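Peroxisomal acyl-coenzyme A oxidase 1 (Arabidopsis thaliana, PDB 1W07) catalyses the FAD-dependent, oxygen-consuming desaturation of long- and medium-chain acyl-CoAs to 2-trans-enoyl-CoAs in peroxisomal beta-oxidation, releasing hydrogen peroxide. Local coordinates at residues B[41-53]-B[65-77]. The protein carries 1 engineered substitution. Numbering follows the deposited sequence.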
ATOM      1  N   LEU B  41     -30.588   6.703   7.270  1.00 24.11           N
ATOM      2  CA  LEU B  41     -31.562   6.033   6.416  1.00 26.89           C
ATOM      3  C   LEU B  41     -30.943   4.812   5.726  1.00 25.59           C
ATOM      4  O   LEU B  41     -31.585   3.770   5.588  1.00 27.52           O
ATOM      5  CB  LEU B  41     -32.072   7.006   5.360  1.00 29.60           C
ATOM      6  CG  LEU B  41     -33.121   6.450   4.405  1.00 34.55           C
ATOM      7  CD1 LEU B  41     -34.404   6.165   5.175  1.00 36.58           C
ATOM      8  CD2 LEU B  41     -33.374   7.442   3.287  1.00 37.15           C
ATOM      9  N   VAL B  42     -29.692   4.941   5.287  1.00 23.97           N
ATOM     10  CA  VAL B  42     -29.020   3.835   4.617  1.00 19.76           C
ATOM     11  C   VAL B  42     -28.627   2.751   5.610  1.00 19.17           C
ATOM     12  O   VAL B  42     -28.842   1.564   5.358  1.00 19.74           O
ATOM     13  CB  VAL B  42     -27.753   4.319   3.855  1.00 19.43           C
ATOM     14  CG1 VAL B  42     -26.971   3.118   3.306  1.00 15.29           C
ATOM     15  CG2 VAL B  42     -28.158   5.219   2.709  1.00 17.05           C
ATOM     16  N   ALA B  43     -28.055   3.163   6.738  1.00 17.11           N
ATOM     17  CA  ALA B  43     -27.606   2.223   7.757  1.00 19.91           C
ATOM     18  C   ALA B  43     -28.714   1.324   8.288  1.00 21.66           C
ATOM     19  O   ALA B  43     -28.493   0.150   8.578  1.00 21.51           O
ATOM     20  CB  ALA B  43     -26.948   2.984   8.910  1.00 18.74           C
ATOM     21  N   SER B  44     -29.909   1.880   8.411  1.00 22.31           N
ATOM     22  CA  SER B  44     -31.044   1.129   8.924  1.00 26.20           C
ATOM     23  C   SER B  44     -31.723   0.211   7.903  1.00 25.27           C
ATOM     24  O   SER B  44     -32.577  -0.585   8.282  1.00 27.24           O
ATOM     25  CB  SER B  44     -32.076   2.105   9.501  1.00 25.73           C
ATOM     26  OG  SER B  44     -32.572   2.965   8.484  1.00 29.99           O
ATOM     27  N   ASP B  45     -31.353   0.300   6.627  1.00 23.77           N
ATOM     28  CA  ASP B  45     -31.981  -0.534   5.579  1.00 23.34           C
ATOM     29  C   ASP B  45     -31.213  -1.845   5.355  1.00 24.00           C
ATOM     30  O   ASP B  45     -30.055  -1.836   4.953  1.00 25.07           O
ATOM     31  CB  ASP B  45     -32.062   0.243   4.261  1.00 21.61           C
ATOM     32  CG  ASP B  45     -33.049  -0.368   3.264  1.00 23.37           C
ATOM     33  OD1 ASP B  45     -33.178  -1.611   3.215  1.00 20.00           O
ATOM     34  OD2 ASP B  45     -33.679   0.402   2.503  1.00 24.56           O
ATOM     35  N   PRO B  46     -31.862  -2.993   5.600  1.00 23.93           N
ATOM     36  CA  PRO B  46     -31.241  -4.312   5.426  1.00 25.32           C
ATOM     37  C   PRO B  46     -30.655  -4.546   4.035  1.00 22.08           C
ATOM     38  O   PRO B  46     -29.638  -5.217   3.885  1.00 21.78           O
ATOM     39  CB  PRO B  46     -32.388  -5.276   5.724  1.00 26.85           C
ATOM     40  CG  PRO B  46     -33.239  -4.505   6.679  1.00 27.71           C
ATOM     41  CD  PRO B  46     -33.251  -3.133   6.073  1.00 27.20           C
ATOM     42  N   VAL B  47     -31.305  -4.000   3.012  1.00 23.29           N
ATOM     43  CA  VAL B  47     -30.842  -4.180   1.637  1.00 22.34           C
ATOM     44  C   VAL B  47     -29.439  -3.587   1.447  1.00 25.20           C
ATOM     45  O   VAL B  47     -28.684  -4.036   0.577  1.00 24.75           O
ATOM     46  CB  VAL B  47     -31.827  -3.514   0.613  1.00 23.54           C
ATOM     47  CG1 VAL B  47     -31.323  -3.710  -0.815  1.00 21.46           C
ATOM     48  CG2 VAL B  47     -33.235  -4.109   0.769  1.00 21.53           C
ATOM     49  N   PHE B  48     -29.082  -2.601   2.267  1.00 23.62           N
ATOM     50  CA  PHE B  48     -27.780  -1.943   2.134  1.00 24.25           C
ATOM     51  C   PHE B  48     -26.664  -2.491   3.017  1.00 24.52           C
ATOM     52  O   PHE B  48     -25.660  -1.820   3.260  1.00 23.56           O
ATOM     53  CB  PHE B  48     -27.945  -0.438   2.364  1.00 21.83           C
ATOM     54  CG  PHE B  48     -28.816   0.247   1.335  1.00 20.42           C
ATOM     55  CD1 PHE B  48     -29.602   1.347   1.686  1.00 20.14           C
ATOM     56  CD2 PHE B  48     -28.843  -0.196   0.011  1.00 18.99           C
ATOM     57  CE1 PHE B  48     -30.400   1.997   0.739  1.00 23.36           C
ATOM     58  CE2 PHE B  48     -29.639   0.448  -0.951  1.00 20.05           C
ATOM     59  CZ  PHE B  48     -30.420   1.546  -0.585  1.00 22.84           C
ATOM     60  N   GLU B  49     -26.847  -3.719   3.484  1.00 24.62           N
ATOM     61  CA  GLU B  49     -25.844  -4.378   4.298  1.00 23.99           C
ATOM     62  C   GLU B  49     -24.609  -4.577   3.431  1.00 22.68           C
ATOM     63  O   GLU B  49     -24.735  -4.889   2.244  1.00 20.92           O
ATOM     64  CB  GLU B  49     -26.370  -5.740   4.768  1.00 28.48           C
ATOM     65  CG  GLU B  49     -25.309  -6.616   5.410  1.00 33.45           C
ATOM     66  CD  GLU B  49     -25.812  -8.014   5.716  1.00 39.47           C
ATOM     67  OE1 GLU B  49     -26.529  -8.593   4.870  1.00 38.50           O
ATOM     68  OE2 GLU B  49     -25.468  -8.546   6.794  1.00 42.90           O
ATOM     69  N   LYS B  50     -23.422  -4.400   4.006  1.00 19.52           N
ATOM     70  CA  LYS B  50     -22.199  -4.596   3.234  1.00 23.62           C
ATOM     71  C   LYS B  50     -21.042  -5.192   4.025  1.00 24.16           C
ATOM     72  O   LYS B  50     -19.931  -5.268   3.510  1.00 28.84           O
ATOM     73  CB  LYS B  50     -21.729  -3.280   2.603  1.00 22.15           C
ATOM     74  CG  LYS B  50     -20.991  -2.351   3.559  1.00 23.54           C
ATOM     75  CD  LYS B  50     -21.804  -1.114   3.894  1.00 25.61           C
ATOM     76  CE  LYS B  50     -21.096   0.187   3.456  1.00 20.72           C
ATOM     77  NZ  LYS B  50     -19.811   0.595   4.140  1.00 17.03           N
ATOM     78  N   SER B  51     -21.283  -5.612   5.267  1.00 25.25           N
ATOM     79  CA  SER B  51     -20.216  -6.204   6.084  1.00 25.92           C
ATOM     80  C   SER B  51     -19.966  -7.660   5.684  1.00 26.41           C
ATOM     81  O   SER B  51     -18.996  -8.274   6.131  1.00 27.37           O
ATOM     82  CB  SER B  51     -20.578  -6.138   7.576  1.00 23.97           C
ATOM     83  OG  SER B  51     -21.724  -6.919   7.869  1.00 25.35           O
ATOM     84  N   ASN B  52     -20.840  -8.200   4.835  1.00 27.06           N
ATOM     85  CA  ASN B  52     -20.739  -9.586   4.368  1.00 29.10           C
ATOM     86  C   ASN B  52     -20.226  -9.622   2.925  1.00 27.77           C
ATOM     87  O   ASN B  52     -20.125 -10.682   2.302  1.00 26.30           O
ATOM     88  CB  ASN B  52     -22.122 -10.251   4.433  1.00 30.06           C
ATOM     89  CG  ASN B  52     -23.071  -9.746   3.349  1.00 34.30           C
ATOM     90  OD1 ASN B  52     -23.108  -8.553   3.050  1.00 30.78           O
ATOM     91  ND2 ASN B  52     -23.854 -10.655   2.769  1.00 32.36           N
ATOM     92  N   ARG B  53     -19.890  -8.441   2.421  1.00 26.16           N
ATOM     93  CA  ARG B  53     -19.426  -8.261   1.058  1.00 28.52           C
ATOM     94  C   ARG B  53     -18.266  -9.179   0.660  1.00 28.92           C
ATOM     95  O   ARG B  53     -18.227  -9.679  -0.467  1.00 26.75           O
ATOM     96  CB  ARG B  53     -19.052  -6.792   0.862  1.00 29.85           C
ATOM     97  CG  ARG B  53     -18.824  -6.374  -0.562  1.00 35.23           C
ATOM     98  CD  ARG B  53     -18.343  -4.935  -0.596  1.00 35.83           C
ATOM     99  NE  ARG B  53     -19.420  -3.969  -0.457  1.00 30.39           N
ATOM    100  CZ  ARG B  53     -19.233  -2.686  -0.156  1.00 29.15           C
ATOM    101  NH1 ARG B  53     -18.010  -2.230   0.057  1.00 27.21           N
ATOM    102  NH2 ARG B  53     -20.266  -1.854  -0.097  1.00 28.61           N
ATOM    103  N   THR B  65     -25.294  -6.019  -6.138  1.00 19.57           N
ATOM    104  CA  THR B  65     -25.064  -4.622  -6.511  1.00 17.15           C
ATOM    105  C   THR B  65     -26.234  -4.117  -7.353  1.00 19.04           C
ATOM    106  O   THR B  65     -26.708  -2.979  -7.172  1.00 15.59           O
ATOM    107  CB  THR B  65     -23.751  -4.472  -7.316  1.00 17.24           C
ATOM    108  OG1 THR B  65     -22.643  -4.831  -6.477  1.00 19.41           O
ATOM    109  CG2 THR B  65     -23.581  -3.042  -7.815  1.00 15.51           C
ATOM    110  N   LEU B  66     -26.696  -4.948  -8.284  1.00 14.54           N
ATOM    111  CA  LEU B  66     -27.817  -4.551  -9.133  1.00 18.06           C
ATOM    112  C   LEU B  66     -29.032  -4.364  -8.239  1.00 16.97           C
ATOM    113  O   LEU B  66     -29.797  -3.422  -8.428  1.00 18.50           O
ATOM    114  CB  LEU B  66     -28.100  -5.614 -10.193  1.00 14.07           C
ATOM    115  CG  LEU B  66     -26.947  -5.868 -11.173  1.00 21.19           C
ATOM    116  CD1 LEU B  66     -27.416  -6.838 -12.269  1.00 19.30           C
ATOM    117  CD2 LEU B  66     -26.440  -4.529 -11.760  1.00 16.05           C
ATOM    118  N   ARG B  67     -29.196  -5.250  -7.257  1.00 18.54           N
ATOM    119  CA  ARG B  67     -30.312  -5.152  -6.324  1.00 18.53           C
ATOM    120  C   ARG B  67     -30.262  -3.845  -5.542  1.00 19.65           C
ATOM    121  O   ARG B  67     -31.269  -3.140  -5.434  1.00 17.89           O
ATOM    122  CB  ARG B  67     -30.295  -6.312  -5.328  1.00 20.59           C
ATOM    123  CG  ARG B  67     -31.529  -6.332  -4.427  1.00 23.30           C
ATOM    124  CD  ARG B  67     -31.390  -7.356  -3.314  1.00 25.18           C
ATOM    125  NE  ARG B  67     -32.629  -7.475  -2.558  1.00 29.28           N
ATOM    126  CZ  ARG B  67     -32.690  -7.835  -1.279  1.00 32.45           C
ATOM    127  NH1 ARG B  67     -31.578  -8.110  -0.603  1.00 32.89           N
ATOM    128  NH2 ARG B  67     -33.868  -7.915  -0.672  1.00 29.81           N
ATOM    129  N   LYS B  68     -29.097  -3.529  -4.978  1.00 17.55           N
ATOM    130  CA  LYS B  68     -28.944  -2.299  -4.194  1.00 18.15           C
ATOM    131  C   LYS B  68     -29.234  -1.064  -5.037  1.00 17.17           C
ATOM    132  O   LYS B  68     -29.830  -0.111  -4.548  1.00 19.97           O
ATOM    133  CB  LYS B  68     -27.529  -2.177  -3.613  1.00 16.06           C
ATOM    134  CG  LYS B  68     -27.210  -3.180  -2.509  1.00 20.17           C
ATOM    135  CD  LYS B  68     -25.795  -2.975  -1.955  1.00 15.07           C
ATOM    136  CE  LYS B  68     -25.550  -3.899  -0.762  1.00 18.81           C
ATOM    137  NZ  LYS B  68     -24.171  -3.813  -0.199  1.00 12.89           N
ATOM    138  N   CYS B  69     -28.812  -1.069  -6.296  1.00 12.11           N
ATOM    139  CA  CYS B  69     -29.058   0.090  -7.137  1.00 15.12           C
ATOM    140  C   CYS B  69     -30.552   0.242  -7.439  1.00 18.63           C
ATOM    141  O   CYS B  69     -31.080   1.351  -7.447  1.00 21.27           O
ATOM    142  CB  CYS B  69     -28.263  -0.013  -8.442  1.00 15.85           C
ATOM    143  SG  CYS B  69     -26.471   0.175  -8.252  1.00 18.55           S
ATOM    144  N   ALA B  70     -31.224  -0.879  -7.679  1.00 20.12           N
ATOM    145  CA  ALA B  70     -32.650  -0.867  -7.983  1.00 21.13           C
ATOM    146  C   ALA B  70     -33.427  -0.403  -6.754  1.00 21.82           C
ATOM    147  O   ALA B  70     -34.387   0.365  -6.857  1.00 26.16           O
ATOM    148  CB  ALA B  70     -33.105  -2.259  -8.402  1.00 19.71           C
ATOM    149  N   HIS B  71     -33.002  -0.874  -5.591  1.00 19.98           N
ATOM    150  CA  HIS B  71     -33.657  -0.498  -4.357  1.00 19.31           C
ATOM    151  C   HIS B  71     -33.475   1.000  -4.135  1.00 20.40           C
ATOM    152  O   HIS B  71     -34.371   1.675  -3.633  1.00 17.12           O
ATOM    153  CB  HIS B  71     -33.068  -1.301  -3.195  1.00 23.08           C
ATOM    154  CG  HIS B  71     -33.768  -1.076  -1.893  1.00 25.46           C
ATOM    155  ND1 HIS B  71     -35.057  -1.503  -1.652  1.00 27.02           N
ATOM    156  CD2 HIS B  71     -33.366  -0.445  -0.766  1.00 25.80           C
ATOM    157  CE1 HIS B  71     -35.416  -1.149  -0.430  1.00 27.34           C
ATOM    158  NE2 HIS B  71     -34.408  -0.503   0.129  1.00 28.11           N
ATOM    159  N   ALA B  72     -32.311   1.513  -4.529  1.00 21.21           N
ATOM    160  CA  ALA B  72     -31.996   2.939  -4.396  1.00 20.06           C
ATOM    161  C   ALA B  72     -32.966   3.759  -5.230  1.00 21.55           C
ATOM    162  O   ALA B  72     -33.506   4.756  -4.756  1.00 22.27           O
ATOM    163  CB  ALA B  72     -30.572   3.210  -4.865  1.00 19.10           C
ATOM    164  N   PHE B  73     -33.170   3.344  -6.477  1.00 22.09           N
ATOM    165  CA  PHE B  73     -34.094   4.035  -7.371  1.00 27.34           C
ATOM    166  C   PHE B  73     -35.467   4.080  -6.707  1.00 27.96           C
ATOM    167  O   PHE B  73     -36.114   5.124  -6.683  1.00 25.42           O
ATOM    168  CB  PHE B  73     -34.205   3.292  -8.708  1.00 27.84           C
ATOM    169  CG  PHE B  73     -32.910   3.191  -9.463  1.00 30.63           C
ATOM    170  CD1 PHE B  73     -32.663   2.103 -10.300  1.00 33.71           C
ATOM    171  CD2 PHE B  73     -31.938   4.179  -9.346  1.00 34.36           C
ATOM    172  CE1 PHE B  73     -31.464   2.001 -11.008  1.00 32.95           C
ATOM    173  CE2 PHE B  73     -30.734   4.084 -10.053  1.00 34.31           C
ATOM    174  CZ  PHE B  73     -30.499   2.997 -10.881  1.00 33.46           C
ATOM    175  N   LYS B  74     -35.900   2.939  -6.173  1.00 27.47           N
ATOM    176  CA  LYS B  74     -37.188   2.831  -5.499  1.00 30.45           C
ATOM    177  C   LYS B  74     -37.302   3.783  -4.319  1.00 31.95           C
ATOM    178  O   LYS B  74     -38.298   4.499  -4.182  1.00 32.87           O
ATOM    179  CB  LYS B  74     -37.409   1.401  -5.007  1.00 31.05           C
ATOM    180  CG  LYS B  74     -37.714   0.411  -6.113  1.00 36.74           C
ATOM    181  CD  LYS B  74     -39.203   0.373  -6.433  1.00 41.29           C
ATOM    182  CE  LYS B  74     -39.996  -0.261  -5.291  1.00 44.80           C
ATOM    183  NZ  LYS B  74     -41.452  -0.398  -5.595  1.00 47.05           N
ATOM    184  N   ARG B  75     -36.282   3.793  -3.467  1.00 30.89           N
ATOM    185  CA  ARG B  75     -36.289   4.655  -2.290  1.00 30.77           C
ATOM    186  C   ARG B  75     -36.326   6.127  -2.648  1.00 29.22           C
ATOM    187  O   ARG B  75     -37.007   6.908  -1.991  1.00 28.80           O
ATOM    188  CB  ARG B  75     -35.069   4.364  -1.404  1.00 28.84           C
ATOM    189  CG  ARG B  75     -34.990   2.923  -0.928  1.00 30.22           C
ATOM    190  CD  ARG B  75     -36.256   2.511  -0.192  1.00 34.70           C
ATOM    191  NE  ARG B  75     -36.366   3.189   1.095  1.00 37.09           N
ATOM    192  CZ  ARG B  75     -37.521   3.498   1.677  1.00 39.68           C
ATOM    193  NH1 ARG B  75     -38.673   3.190   1.091  1.00 38.91           N
ATOM    194  NH2 ARG B  75     -37.522   4.128   2.844  1.00 40.74           N
ATOM    195  N   ILE B  76     -35.593   6.513  -3.685  1.00 28.55           N
ATOM    196  CA  ILE B  76     -35.576   7.912  -4.093  1.00 33.31           C
ATOM    197  C   ILE B  76     -36.969   8.370  -4.523  1.00 36.74           C
ATOM    198  O   ILE B  76     -37.370   9.511  -4.270  1.00 35.17           O
ATOM    199  CB  ILE B  76     -34.591   8.146  -5.250  1.00 33.08           C
ATOM    200  CG1 ILE B  76     -33.159   7.848  -4.782  1.00 32.02           C
ATOM    201  CG2 ILE B  76     -34.702   9.578  -5.741  1.00 31.37           C
ATOM    202  CD1 ILE B  76     -32.126   7.894  -5.896  1.00 31.88           C
ATOM    203  N   ILE B  77     -37.703   7.472  -5.177  1.00 38.15           N
ATOM    204  CA  ILE B  77     -39.050   7.766  -5.646  1.00 40.46           C
ATOM    205  C   ILE B  77     -40.068   7.745  -4.504  1.00 40.50           C
ATOM    206  O   ILE B  77     -40.908   8.635  -4.397  1.00 44.27           O
ATOM    207  CB  ILE B  77     -39.490   6.743  -6.714  1.00 41.21           C
ATOM    208  CG1 ILE B  77     -38.574   6.831  -7.930  1.00 41.06           C
ATOM    209  CG2 ILE B  77     -40.928   7.006  -7.125  1.00 43.74           C
ATOM    210  CD1 ILE B  77     -38.814   5.745  -8.957  1.00 42.30           C
TER
HETATM  211  O   HOH W   1     -24.431  -1.134   0.790  1.00 11.16           O
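H71 donates from NE2 to D45 OD2 over 2.6 Å, a histidine-carboxylate hydrogen bond with an N-H...O angle of 155°. The oxygen lies almost in the imidazole plane and is met on its syn side, while carboxylate and ring stand nearly perpendicular (86°). The other oxygen, OD1, accepts from V47 N at 3.0 Å, closing an Asx turn, so both ends of the carboxylate are gripped. The R75 guanidinium adds only charge: R75 NE is 4.1 Å from D45 OD2, and that oxygen lies well out of the guanidinium plane, so no N-H points at it; R75 NH1 is bridged to E78. Replacing D45 by alanine would probably leave H71 NE2 without its acceptor and V47 N without its side-chain partner, so that the Asx turn is lost and the imidazole, though still packed, has its rotation less firmly fixed.

The packing contacts gather round the same imidazole. V47 CG2 sits 3.8 Å from its centroid, nearly on the ring normal, a CH-pi contact; R75 CG lies over the opposite face, offset toward the rim. The H71 edge is directed at the face of F48 in an offset edge-to-face pair, planes 70° apart.

The second polar link is K68, whose chain, extended beyond CG, runs past V47 O and brings NZ to E49 O at 2.7 Å, above the carbonyl plane. NZ also donates to a water that bonds F48 O, and to Q95.

The contact joins the D45-E49 turn region, with its short 3-10 segment 46-47, to helix 58-78 in the N-terminal acyl-CoA oxidase region. Helix 83-93 packs against F48 through I93, helix 611-614 supplies H612 to F48 O, and Y650 of the second subunit lies against R67.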